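Local coordinates for arginyl-tRNA synthetase, putative (Plasmodium falciparum, PDB 5JLD), which probably joins L-arginine to its cognate tRNA at the expense of ATP, as a class I aminoacyl-tRNA synthetase, yielding arginyl-tRNA, AMP and diphosphate, at residues I17-I22 / S30-V35; Q23-S28 / E71-N76; G43-N48 / V95-D100; N49-Y54 / Q90-V95. One frame throughout, in Å; residues are numbered along the deposited sequence.

Interaction 1 (I17-I22 / S30-V35); sequences IFQNSI and SEDAIV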
loop_
_atom_site.group_PDB
_atom_site.type_symbol
_atom_site.label_atom_id
_atom_site.label_comp_id
_atom_site.label_asym_id
_atom_site.label_seq_id
_atom_site.Cartn_x
_atom_site.Cartn_y
_atom_site.Cartn_z
ATOM N N ILE A 17 24.789 -11.356 8.037
ATOM C CA ILE A 17 25.589 -12.242 8.903
ATOM C C ILE A 17 25.712 -13.687 8.329
ATOM O O ILE A 17 26.828 -14.266 8.210
ATOM C CB ILE A 17 24.998 -12.253 10.330
ATOM C CG1 ILE A 17 25.239 -10.884 10.986
ATOM C CG2 ILE A 17 25.556 -13.440 11.190
ATOM C CD1 ILE A 17 24.461 -10.669 12.251
ATOM N N PHE A 18 24.584 -14.243 7.901
ATOM C CA PHE A 18 24.615 -15.584 7.317
ATOM C C PHE A 18 25.365 -15.642 5.983
ATOM O O PHE A 18 26.110 -16.595 5.726
ATOM C CB PHE A 18 23.198 -16.127 7.138
ATOM C CG PHE A 18 22.640 -16.732 8.387
ATOM C CD1 PHE A 18 22.844 -18.081 8.669
ATOM C CD2 PHE A 18 21.941 -15.948 9.303
ATOM C CE1 PHE A 18 22.339 -18.640 9.834
ATOM C CE2 PHE A 18 21.438 -16.502 10.476
ATOM C CZ PHE A 18 21.633 -17.852 10.739
ATOM N N GLN A 19 25.165 -14.625 5.144
ATOM C CA GLN A 19 25.862 -14.522 3.860
ATOM C C GLN A 19 27.372 -14.560 4.063
ATOM O O GLN A 19 28.096 -15.286 3.359
ATOM C CB GLN A 19 25.459 -13.228 3.117
ATOM C CG GLN A 19 25.992 -13.138 1.688
ATOM C CD GLN A 19 25.435 -14.224 0.793
ATOM O OE1 GLN A 19 24.234 -14.265 0.519
ATOM N NE2 GLN A 19 26.303 -15.126 0.341
ATOM N N ASN A 20 27.850 -13.789 5.035
ATOM C CA ASN A 20 29.290 -13.775 5.287
ATOM C C ASN A 20 29.746 -15.145 5.790
ATOM O O ASN A 20 30.796 -15.648 5.353
ATOM C CB ASN A 20 29.682 -12.684 6.292
ATOM C CG ASN A 20 29.385 -11.256 5.771
ATOM O OD1 ASN A 20 29.068 -11.061 4.595
ATOM N ND2 ASN A 20 29.506 -10.268 6.654
ATOM N N SER A 21 28.968 -15.767 6.686
ATOM C CA SER A 21 29.404 -17.104 7.144
ATOM C C SER A 21 29.452 -18.144 6.014
ATOM O O SER A 21 30.377 -18.945 5.937
ATOM C CB SER A 21 28.513 -17.635 8.251
ATOM O OG SER A 21 29.022 -18.873 8.695
ATOM N N ILE A 22 28.456 -18.113 5.142
ATOM C CA ILE A 22 28.383 -19.008 3.996
ATOM C C ILE A 22 29.579 -18.800 3.084
ATOM O O ILE A 22 30.237 -19.766 2.686
ATOM C CB ILE A 22 27.073 -18.789 3.188
ATOM C CG1 ILE A 22 25.870 -19.391 3.930
ATOM C CG2 ILE A 22 27.192 -19.407 1.803
ATOM C CD1 ILE A 22 24.523 -18.917 3.377
ATOM N N SER A 30 28.298 -19.631 -5.167
ATOM C CA SER A 30 27.314 -18.587 -5.422
ATOM C C SER A 30 26.021 -19.043 -4.784
ATOM O O SER A 30 25.323 -19.915 -5.305
ATOM C CB SER A 30 27.132 -18.309 -6.924
ATOM N N GLU A 31 25.719 -18.449 -3.639
ATOM C CA GLU A 31 24.619 -18.896 -2.799
ATOM C C GLU A 31 24.113 -17.701 -1.995
ATOM O O GLU A 31 24.727 -17.297 -1.009
ATOM C CB GLU A 31 25.078 -20.046 -1.878
ATOM C CG GLU A 31 24.039 -20.527 -0.852
ATOM C CD GLU A 31 22.952 -21.394 -1.466
ATOM O OE1 GLU A 31 23.216 -22.053 -2.493
ATOM O OE2 GLU A 31 21.819 -21.397 -0.937
ATOM N N ASP A 32 23.006 -17.118 -2.437
ATOM C CA ASP A 32 22.454 -15.954 -1.765
ATOM C C ASP A 32 21.670 -16.402 -0.541
ATOM O O ASP A 32 20.750 -17.215 -0.644
ATOM C CB ASP A 32 21.569 -15.146 -2.714
ATOM C CG ASP A 32 21.241 -13.768 -2.169
ATOM O OD1 ASP A 32 20.218 -13.626 -1.465
ATOM O OD2 ASP A 32 22.007 -12.823 -2.450
ATOM N N ALA A 33 22.060 -15.885 0.620
ATOM C CA ALA A 33 21.422 -16.264 1.873
ATOM C C ALA A 33 19.983 -15.785 1.887
ATOM O O ALA A 33 19.693 -14.656 1.500
ATOM C CB ALA A 33 22.177 -15.695 3.061
ATOM N N ILE A 34 19.082 -16.654 2.320
ATOM C CA ILE A 34 17.701 -16.253 2.500
ATOM C C ILE A 34 17.311 -16.439 3.961
ATOM O O ILE A 34 17.590 -17.471 4.575
ATOM C CB ILE A 34 16.744 -17.031 1.582
ATOM C CG1 ILE A 34 17.080 -16.743 0.114
ATOM C CG2 ILE A 34 15.309 -16.634 1.873
ATOM C CD1 ILE A 34 16.130 -17.394 -0.882
ATOM N N VAL A 35 16.678 -15.413 4.502
ATOM C CA VAL A 35 16.307 -15.366 5.895
ATOM C C VAL A 35 14.797 -15.200 6.024
ATOM O O VAL A 35 14.188 -14.356 5.362
ATOM C CB VAL A 35 17.066 -14.222 6.610
ATOM C CG1 VAL A 35 16.423 -13.870 7.959
ATOM C CG2 VAL A 35 18.515 -14.625 6.776
#
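Two hydrogen bonds made by one side-chain amide carry the polar part. Q19 has CG anti to its backbone N (chi1 -172°) and bends at chi2, which brings its carboxamide alongside the extended backbone of E31-A33. OE1 accepts from A33 N at 2.7 Å in a nearly straight bond (171°), the donor lying above the carbonyl plane. NE2 donates a hydrogen bond to E31 O at 3.0 Å, and that oxygen lies close to the plane of the amide. With one backbone acceptor and one backbone donor engaged, the rotation of the amide is fixed and the otherwise irregular chain is held to the helix. The apolar part centres on the methyl of A33, which points at the helix: I22 CD1 meets A33 CB at 4.0 Å, F18 CB touches the same methyl at 4.2 Å, and V35 CG2 approaches the F18 ring obliquely. E31 directs its carboxylate elsewhere, to the side-chain amide of N49. The contact folds the segment that follows helix 10-25 back along that helix within the N-terminal domain of the synthetase; F18 continues onto C47, I93 and V95 of the sheet, and N49 of helix 49-57 bonds to D32 O and I34 N.

Interaction 2 (Q23-S28 / E71-N76); sequences QKCFPS and EFIISN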
loop_
_atom_site.group_PDB
_atom_site.type_symbol
_atom_site.label_atom_id
_atom_site.label_comp_id
_atom_site.label_asym_id
_atom_site.label_seq_id
_atom_site.Cartn_x
_atom_site.Cartn_y
_atom_site.Cartn_z
ATOM N N GLN A 23 29.863 -17.537 2.768
ATOM C CA GLN A 23 31.019 -17.202 1.936
ATOM C C GLN A 23 32.323 -17.703 2.539
ATOM O O GLN A 23 33.185 -18.226 1.833
ATOM C CB GLN A 23 31.110 -15.694 1.718
ATOM C CG GLN A 23 31.451 -15.337 0.299
ATOM C CD GLN A 23 30.419 -15.883 -0.668
ATOM O OE1 GLN A 23 29.215 -15.767 -0.435
ATOM N NE2 GLN A 23 30.884 -16.503 -1.744
ATOM N N LYS A 24 32.465 -17.537 3.847
ATOM C CA LYS A 24 33.661 -17.998 4.549
ATOM C C LYS A 24 33.774 -19.534 4.505
ATOM O O LYS A 24 34.863 -20.096 4.308
ATOM C CB LYS A 24 33.629 -17.494 5.991
ATOM C CG LYS A 24 34.930 -17.645 6.771
ATOM C CD LYS A 24 34.797 -17.042 8.170
ATOM C CE LYS A 24 35.895 -17.536 9.110
ATOM N NZ LYS A 24 35.571 -17.259 10.546
ATOM N N CYS A 25 32.637 -20.207 4.686
ATOM C CA CYS A 25 32.576 -21.666 4.645
ATOM C C CYS A 25 32.914 -22.212 3.268
ATOM O O CYS A 25 33.655 -23.180 3.137
ATOM C CB CYS A 25 31.183 -22.164 5.032
ATOM S SG CYS A 25 30.798 -22.016 6.759
ATOM N N PHE A 26 32.339 -21.590 2.247
ATOM C CA PHE A 26 32.509 -22.067 0.889
ATOM C C PHE A 26 32.895 -20.909 -0.041
ATOM O O PHE A 26 32.056 -20.403 -0.779
ATOM C CB PHE A 26 31.224 -22.758 0.431
ATOM C CG PHE A 26 30.691 -23.768 1.429
ATOM C CD1 PHE A 26 31.322 -24.998 1.596
ATOM C CD2 PHE A 26 29.566 -23.488 2.197
ATOM C CE1 PHE A 26 30.843 -25.938 2.511
ATOM C CE2 PHE A 26 29.079 -24.417 3.114
ATOM C CZ PHE A 26 29.721 -25.645 3.273
ATOM N N PRO A 27 34.175 -20.495 0.002
ATOM C CA PRO A 27 34.672 -19.275 -0.666
ATOM C C PRO A 27 34.258 -19.124 -2.125
ATOM O O PRO A 27 33.893 -18.019 -2.538
ATOM C CB PRO A 27 36.191 -19.414 -0.552
ATOM C CG PRO A 27 36.397 -20.219 0.701
ATOM C CD PRO A 27 35.232 -21.172 0.783
ATOM N N SER A 28 34.290 -20.212 -2.888
ATOM C CA SER A 28 33.961 -20.150 -4.306
ATOM C C SER A 28 32.560 -20.699 -4.559
ATOM O O SER A 28 32.368 -21.591 -5.386
ATOM C CB SER A 28 35.008 -20.917 -5.120
ATOM O OG SER A 28 34.664 -20.992 -6.491
ATOM N N GLU A 71 25.944 -26.870 10.816
ATOM C CA GLU A 71 26.851 -26.741 11.954
ATOM C C GLU A 71 28.160 -26.020 11.579
ATOM O O GLU A 71 28.686 -25.218 12.348
ATOM C CB GLU A 71 27.153 -28.129 12.533
ATOM C CG GLU A 71 27.015 -28.190 14.026
ATOM C CD GLU A 71 25.595 -27.965 14.494
ATOM O OE1 GLU A 71 24.708 -28.724 14.067
ATOM O OE2 GLU A 71 25.368 -27.047 15.310
ATOM N N PHE A 72 28.694 -26.316 10.401
ATOM C CA PHE A 72 29.841 -25.556 9.897
ATOM C C PHE A 72 29.483 -24.041 9.777
ATOM O O PHE A 72 30.206 -23.147 10.301
ATOM C CB PHE A 72 30.285 -26.157 8.557
ATOM C CG PHE A 72 31.597 -25.637 8.043
ATOM C CD1 PHE A 72 32.663 -25.416 8.901
ATOM C CD2 PHE A 72 31.770 -25.401 6.683
ATOM C CE1 PHE A 72 33.877 -24.951 8.413
ATOM C CE2 PHE A 72 32.973 -24.933 6.189
ATOM C CZ PHE A 72 34.029 -24.702 7.052
ATOM N N ILE A 73 28.338 -23.766 9.151
ATOM C CA ILE A 73 27.864 -22.377 9.038
ATOM C C ILE A 73 27.754 -21.685 10.413
ATOM O O ILE A 73 28.216 -20.567 10.601
ATOM C CB ILE A 73 26.497 -22.305 8.339
ATOM C CG1 ILE A 73 26.630 -22.730 6.869
ATOM C CG2 ILE A 73 25.901 -20.894 8.475
ATOM C CD1 ILE A 73 25.333 -22.706 6.110
ATOM N N ILE A 74 27.136 -22.364 11.367
ATOM C CA ILE A 74 27.016 -21.855 12.728
ATOM C C ILE A 74 28.393 -21.592 13.360
ATOM O O ILE A 74 28.604 -20.547 13.981
ATOM C CB ILE A 74 26.209 -22.842 13.604
ATOM C CG1 ILE A 74 24.727 -22.813 13.181
ATOM C CG2 ILE A 74 26.384 -22.535 15.101
ATOM C CD1 ILE A 74 23.818 -23.704 14.004
ATOM N N SER A 75 29.324 -22.530 13.175
ATOM C CA SER A 75 30.675 -22.397 13.715
ATOM C C SER A 75 31.366 -21.167 13.129
ATOM O O SER A 75 32.270 -20.606 13.755
ATOM C CB SER A 75 31.524 -23.642 13.431
ATOM O OG SER A 75 32.012 -23.629 12.090
ATOM N N ASN A 76 30.957 -20.737 11.940
ATOM C CA ASN A 76 31.574 -19.511 11.429
ATOM C C ASN A 76 30.761 -18.225 11.668
ATOM O O ASN A 76 31.030 -17.176 11.062
ATOM C CB ASN A 76 31.906 -19.677 9.948
ATOM C CG ASN A 76 33.270 -20.338 9.736
ATOM O OD1 ASN A 76 34.246 -20.016 10.422
ATOM N ND2 ASN A 76 33.334 -21.287 8.813
#
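Helix 10-25 and helix 66-75 meet near their C-terminal ends, with C25 and I73 nearest at 6.5 Å between CA atoms and with F26 and N76 each the first residue to leave helical backbone angles. C25 is the hub. Its SG, anti to the carbonyl carbon (chi1 -73°), lies over one face of the F72 ring, 3.8 Å from the centroid, while C25 CB touches F72 CE2 near the rim. The same sulfur accepts an almost straight hydrogen bond from N76 ND2 at 3.3 Å; the sulfur lies close to the plane of the N76 amide. This is a Cys sulfur-aromatic contact joined to an N-H...S bond, tying the two helix ends together in the N-terminal domain of the synthetase. F72, with CG anti to its backbone N, also turns its edge toward the face of F26 in an offset edge-to-face pair, centroids 5.8 Å apart and planes at 73°. The other end of the N76 amide is held as well: K24 extends across it, and NZ donates to N76 OD1 at 3.1 Å from well above the carbonyl plane. C25 SG also lies 4.2 Å from I73 CG1, and I73 packs on I22, A50 and I93.

Interaction 3 (G43-N48 / V95-D100); sequences GHYQCN and VKLSKD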
loop_
_atom_site.group_PDB
_atom_site.type_symbol
_atom_site.label_atom_id
_atom_site.label_comp_id
_atom_site.label_asym_id
_atom_site.label_seq_id
_atom_site.Cartn_x
_atom_site.Cartn_y
_atom_site.Cartn_z
ATOM N N GLY A 43 12.254 -20.127 17.726
ATOM C CA GLY A 43 13.225 -19.088 17.442
ATOM C C GLY A 43 12.603 -17.787 16.984
ATOM O O GLY A 43 11.384 -17.625 17.031
ATOM N N HIS A 44 13.455 -16.864 16.542
ATOM C CA HIS A 44 13.006 -15.583 16.015
ATOM C C HIS A 44 13.186 -15.545 14.496
ATOM O O HIS A 44 12.228 -15.313 13.745
ATOM C CB HIS A 44 13.762 -14.434 16.687
ATOM C CG HIS A 44 13.525 -14.336 18.162
ATOM N ND1 HIS A 44 14.284 -13.540 18.994
ATOM C CD2 HIS A 44 12.597 -14.931 18.959
ATOM C CE1 HIS A 44 13.837 -13.643 20.229
ATOM N NE2 HIS A 44 12.811 -14.477 20.235
ATOM N N TYR A 45 14.414 -15.772 14.049
ATOM C CA TYR A 45 14.682 -15.821 12.615
ATOM C C TYR A 45 15.289 -17.173 12.270
ATOM O O TYR A 45 15.675 -17.941 13.152
ATOM C CB TYR A 45 15.621 -14.682 12.182
ATOM C CG TYR A 45 14.969 -13.315 12.144
ATOM C CD1 TYR A 45 14.788 -12.595 13.309
ATOM C CD2 TYR A 45 14.545 -12.744 10.940
ATOM C CE1 TYR A 45 14.191 -11.354 13.304
ATOM C CE2 TYR A 45 13.951 -11.477 10.914
ATOM C CZ TYR A 45 13.781 -10.795 12.112
ATOM O OH TYR A 45 13.206 -9.556 12.149
ATOM N N GLN A 46 15.401 -17.437 10.977
ATOM C CA GLN A 46 15.791 -18.732 10.475
ATOM C C GLN A 46 16.412 -18.628 9.084
ATOM O O GLN A 46 16.003 -17.791 8.280
ATOM C CB GLN A 46 14.572 -19.631 10.435
ATOM C CG GLN A 46 14.690 -20.856 9.571
ATOM C CD GLN A 46 13.505 -21.753 9.782
ATOM O OE1 GLN A 46 12.847 -21.675 10.825
ATOM N NE2 GLN A 46 13.192 -22.585 8.786
ATOM N N CYS A 47 17.401 -19.470 8.808
ATOM C CA CYS A 47 18.052 -19.502 7.509
ATOM C C CYS A 47 18.158 -20.940 7.038
ATOM O O CYS A 47 18.592 -21.820 7.787
ATOM C CB CYS A 47 19.432 -18.850 7.568
ATOM S SG CYS A 47 20.425 -19.135 6.076
ATOM N N ASN A 48 17.760 -21.177 5.794
ATOM C CA ASN A 48 17.590 -22.527 5.285
ATOM C C ASN A 48 18.648 -22.962 4.277
ATOM O O ASN A 48 18.576 -24.081 3.743
ATOM C CB ASN A 48 16.194 -22.668 4.661
ATOM C CG ASN A 48 15.128 -22.979 5.700
ATOM O OD1 ASN A 48 14.923 -22.221 6.642
ATOM N ND2 ASN A 48 14.463 -24.111 5.542
ATOM N N VAL A 95 17.735 -18.613 15.025
ATOM C CA VAL A 95 18.379 -17.706 15.960
ATOM C C VAL A 95 17.334 -16.955 16.768
ATOM O O VAL A 95 16.192 -16.730 16.306
ATOM C CB VAL A 95 19.292 -16.678 15.253
ATOM C CG1 VAL A 95 20.446 -17.367 14.564
ATOM C CG2 VAL A 95 18.480 -15.816 14.256
ATOM N N LYS A 96 17.748 -16.592 17.979
ATOM C CA LYS A 96 16.989 -15.727 18.869
ATOM C C LYS A 96 17.821 -14.498 19.146
ATOM O O LYS A 96 19.014 -14.604 19.442
ATOM C CB LYS A 96 16.651 -16.412 20.196
ATOM C CG LYS A 96 15.601 -17.500 20.128
ATOM C CD LYS A 96 15.277 -18.015 21.536
ATOM C CE LYS A 96 14.311 -19.188 21.500
ATOM N NZ LYS A 96 14.141 -19.826 22.835
ATOM N N LEU A 97 17.195 -13.329 19.056
ATOM C CA LEU A 97 17.872 -12.102 19.417
ATOM C C LEU A 97 18.002 -12.031 20.930
ATOM O O LEU A 97 17.083 -12.406 21.652
ATOM C CB LEU A 97 17.105 -10.895 18.878
ATOM C CG LEU A 97 16.916 -10.967 17.369
ATOM C CD1 LEU A 97 15.966 -9.892 16.919
ATOM C CD2 LEU A 97 18.278 -10.800 16.711
ATOM N N SER A 98 19.139 -11.546 21.406
ATOM C CA SER A 98 19.339 -11.359 22.839
ATOM C C SER A 98 18.436 -10.269 23.416
ATOM O O SER A 98 17.969 -9.366 22.712
ATOM C CB SER A 98 20.794 -11.002 23.131
ATOM O OG SER A 98 21.063 -9.690 22.650
ATOM N N LYS A 99 18.195 -10.388 24.711
ATOM C CA LYS A 99 17.472 -9.415 25.509
ATOM C C LYS A 99 18.130 -8.026 25.400
ATOM O O LYS A 99 17.453 -6.992 25.284
ATOM C CB LYS A 99 17.434 -9.927 26.967
ATOM C CG LYS A 99 17.109 -8.917 28.049
ATOM C CD LYS A 99 17.264 -9.562 29.437
ATOM C CE LYS A 99 16.823 -8.614 30.542
ATOM N NZ LYS A 99 17.666 -7.385 30.604
ATOM N N ASP A 100 19.460 -8.003 25.401
ATOM C CA ASP A 100 20.167 -6.729 25.368
ATOM C C ASP A 100 20.092 -6.070 23.994
ATOM O O ASP A 100 19.898 -4.853 23.903
ATOM C CB ASP A 100 21.627 -6.890 25.784
ATOM C CG ASP A 100 22.345 -5.553 25.873
ATOM O OD1 ASP A 100 22.095 -4.801 26.843
ATOM O OD2 ASP A 100 23.146 -5.244 24.965
#
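A classic beta bulge marks the pairing of strand 45-47 with strand 93-97, the two inner strands of the four-stranded antiparallel sheet in the N-terminal domain: H44 and Y45 both face V95. V95 O takes two backbone bonds, from H44 N at 2.8 Å and from Y45 N at 3.0 Å, both donors lying in its carbonyl plane. V95 N returns a bond to Y45 O at 2.9 Å, so Y45 and V95 form an antiparallel hydrogen-bonded pair. Their side chains share a face of the sheet, where V95 CG2 meets Y45 CB at 3.7 Å; this methyl occupies the crowded position between backbone N and carbonyl carbon. Farther along, L97 CD1 comes obliquely to the Y45 ring, whose hydroxyl is hydrogen-bonded to D524, while the ring itself meets Y37 and helix 10-25. H44 and L97 both touch L517 of helix 510-520, so this end of the sheet borders the anticodon-binding part of the chain. The H44 side chain points toward strand 93-97, its CG anti to the carbonyl carbon (chi1 -63°). K96 CB lies over one face of the imidazole in a CH-pi contact, 4.0 Å from the centroid, and the lysine chain crosses H44 at about a right angle. H44 ND1 accepts from L97 N at 2.9 Å, the donor tilted 35° out of the ring plane.

Interaction 4 (N49-Y54 / Q90-V95); sequences NAINIY and QGFITV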
loop_
_atom_site.group_PDB
_atom_site.type_symbol
_atom_site.label_atom_id
_atom_site.label_comp_id
_atom_site.label_asym_id
_atom_site.label_seq_id
_atom_site.Cartn_x
_atom_site.Cartn_y
_atom_site.Cartn_z
ATOM N N ASN A 49 19.660 -22.118 4.069
ATOM C CA ASN A 49 20.589 -22.309 2.947
ATOM C C ASN A 49 21.423 -23.572 3.015
ATOM O O ASN A 49 21.844 -24.090 1.973
ATOM C CB ASN A 49 21.509 -21.098 2.807
ATOM C CG ASN A 49 20.797 -19.909 2.194
ATOM O OD1 ASN A 49 20.107 -19.171 2.890
ATOM N ND2 ASN A 49 20.937 -19.733 0.883
ATOM N N ALA A 50 21.634 -24.101 4.217
ATOM C CA ALA A 50 22.388 -25.341 4.355
ATOM C C ALA A 50 21.715 -26.470 3.586
ATOM O O ALA A 50 22.381 -27.355 3.060
ATOM C CB ALA A 50 22.549 -25.730 5.830
ATOM N N ILE A 51 20.388 -26.436 3.519
ATOM C CA ILE A 51 19.645 -27.518 2.880
ATOM C C ILE A 51 19.920 -27.497 1.372
ATOM O O ILE A 51 20.260 -28.520 0.772
ATOM C CB ILE A 51 18.145 -27.408 3.198
ATOM C CG1 ILE A 51 17.953 -27.597 4.710
ATOM C CG2 ILE A 51 17.333 -28.450 2.411
ATOM C CD1 ILE A 51 16.549 -27.346 5.217
ATOM N N ASN A 52 19.858 -26.316 0.783
ATOM C CA ASN A 52 20.173 -26.178 -0.638
ATOM C C ASN A 52 21.649 -26.443 -0.963
ATOM O O ASN A 52 21.969 -27.045 -1.995
ATOM C CB ASN A 52 19.749 -24.798 -1.123
ATOM C CG ASN A 52 18.246 -24.714 -1.347
ATOM O OD1 ASN A 52 17.518 -25.689 -1.112
ATOM N ND2 ASN A 52 17.770 -23.554 -1.792
ATOM N N ILE A 53 22.547 -26.033 -0.071
ATOM C CA ILE A 53 23.963 -26.302 -0.286
ATOM C C ILE A 53 24.212 -27.802 -0.235
ATOM O O ILE A 53 25.013 -28.325 -1.006
ATOM C CB ILE A 53 24.845 -25.576 0.744
ATOM C CG1 ILE A 53 24.724 -24.062 0.554
ATOM C CG2 ILE A 53 26.300 -25.985 0.584
ATOM C CD1 ILE A 53 25.429 -23.238 1.605
ATOM N N TYR A 54 23.517 -28.497 0.666
ATOM C CA TYR A 54 23.668 -29.949 0.786
ATOM C C TYR A 54 23.102 -30.642 -0.440
ATOM O O TYR A 54 23.674 -31.604 -0.927
ATOM C CB TYR A 54 22.980 -30.487 2.048
ATOM C CG TYR A 54 23.096 -31.994 2.214
ATOM C CD1 TYR A 54 24.319 -32.592 2.467
ATOM C CD2 TYR A 54 21.979 -32.813 2.123
ATOM C CE1 TYR A 54 24.431 -33.964 2.620
ATOM C CE2 TYR A 54 22.079 -34.187 2.277
ATOM C CZ TYR A 54 23.305 -34.756 2.520
ATOM O OH TYR A 54 23.412 -36.119 2.678
ATOM N N GLN A 90 16.838 -31.216 9.771
ATOM C CA GLN A 90 16.633 -30.893 8.365
ATOM C C GLN A 90 17.784 -30.036 7.870
ATOM O O GLN A 90 18.142 -30.059 6.693
ATOM C CB GLN A 90 15.294 -30.169 8.148
ATOM C CG GLN A 90 14.069 -30.976 8.594
ATOM C CD GLN A 90 13.562 -30.564 9.970
ATOM O OE1 GLN A 90 14.335 -30.107 10.824
ATOM N NE2 GLN A 90 12.257 -30.716 10.188
ATOM N N GLY A 91 18.359 -29.258 8.776
ATOM C CA GLY A 91 19.531 -28.485 8.433
ATOM C C GLY A 91 19.313 -26.996 8.399
ATOM O O GLY A 91 20.262 -26.241 8.183
ATOM N N PHE A 92 18.083 -26.535 8.593
ATOM C CA PHE A 92 17.932 -25.090 8.734
ATOM C C PHE A 92 18.468 -24.641 10.104
ATOM O O PHE A 92 18.710 -25.461 11.004
ATOM C CB PHE A 92 16.487 -24.639 8.529
ATOM C CG PHE A 92 15.482 -25.351 9.386
ATOM C CD1 PHE A 92 15.312 -25.003 10.717
ATOM C CD2 PHE A 92 14.680 -26.346 8.843
ATOM C CE1 PHE A 92 14.361 -25.646 11.496
ATOM C CE2 PHE A 92 13.723 -26.992 9.607
ATOM C CZ PHE A 92 13.561 -26.640 10.940
ATOM N N ILE A 93 18.676 -23.339 10.230
ATOM C CA ILE A 93 19.296 -22.736 11.402
ATOM C C ILE A 93 18.391 -21.664 11.987
ATOM O O ILE A 93 17.913 -20.802 11.270
ATOM C CB ILE A 93 20.667 -22.102 11.039
ATOM C CG1 ILE A 93 21.664 -23.168 10.566
ATOM C CG2 ILE A 93 21.223 -21.297 12.188
ATOM C CD1 ILE A 93 22.864 -22.585 9.814
ATOM N N THR A 94 18.146 -21.712 13.282
ATOM C CA THR A 94 17.309 -20.710 13.927
ATOM C C THR A 94 18.127 -19.872 14.889
ATOM O O THR A 94 19.098 -20.351 15.492
ATOM C CB THR A 94 16.126 -21.344 14.701
ATOM O OG1 THR A 94 16.631 -22.251 15.683
ATOM C CG2 THR A 94 15.171 -22.090 13.748
ATOM N N VAL A 95 17.735 -18.613 15.025
ATOM C CA VAL A 95 18.379 -17.706 15.960
ATOM C C VAL A 95 17.334 -16.955 16.768
ATOM O O VAL A 95 16.192 -16.730 16.306
ATOM C CB VAL A 95 19.292 -16.678 15.253
ATOM C CG1 VAL A 95 20.446 -17.367 14.564
ATOM C CG2 VAL A 95 18.480 -15.816 14.256
HETATM O O HOH W 1 20.711 -23.475 6.837
#
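G91 O is held by one hydrogen bond, from a water. The water donates to this oxygen at 3.1 Å and accepts from A50 N at 2.8 Å, so a backbone N-H in the first turn of helix 49-57 is linked to the carbonyl through a single bridging molecule. Beside the bridge, A50 CB points toward the 90-95 segment and packs within 3.3 Å of G91 O. I51 packs its CG1-CD1 branch on backbone atoms, and CD1 meets the F92 ring. CG1 stands anti to the carbonyl carbon and CD1 continues the chain in an extended line (chi2 173°), which lays the branch along the backbone of Q90-F92. CG1 touches Q90 O at 3.2 Å; CD1 lies 3.8 Å from F92 N and reaches the edge of the F92 ring near its plane, at CD2, 4.2 Å away. At phi 112° a CB on G91 would press on the carbonyl O of Q90, and it would also stand tight against I51 CG1. S88 OG bonds to G91 N and F92 O, and I93 then enters the sheet by pairing with C47. The contact thus seats the start of helix 49-57 against the turn leading into strand 93-97, in the N-terminal domain of the synthetase. The polar link between the segments passes through one water; the rest is van der Waals packing of A50 and I51 carbons, mostly on backbone atoms, with no charged group engaged across the segments.

How the interactions relate
All four contacts belong to the N-terminal domain, with centres 28 to 38 Å from the centre of the chain. Interactions 1 and 2 follow one another on helix 10-25, centres about 9 Å apart, and S21 OG joins them by a probable hydrogen bond to I73 O. Interactions 3 and 4 share V95 and strand 93-97; the loop closed by interaction 3 encloses interaction 4, and C47 N probably bonds to I93 O between them. F18 of interaction 1 and I73 of interaction 2 both pack on I93 of interaction 4, so helices 10-25 and 66-75 both meet the sheet at this side chain. The centres of interactions 1 and 4 lie about 11 Å apart. Interactions 2 and 3 stay apart, about 6 Å between nearest atoms.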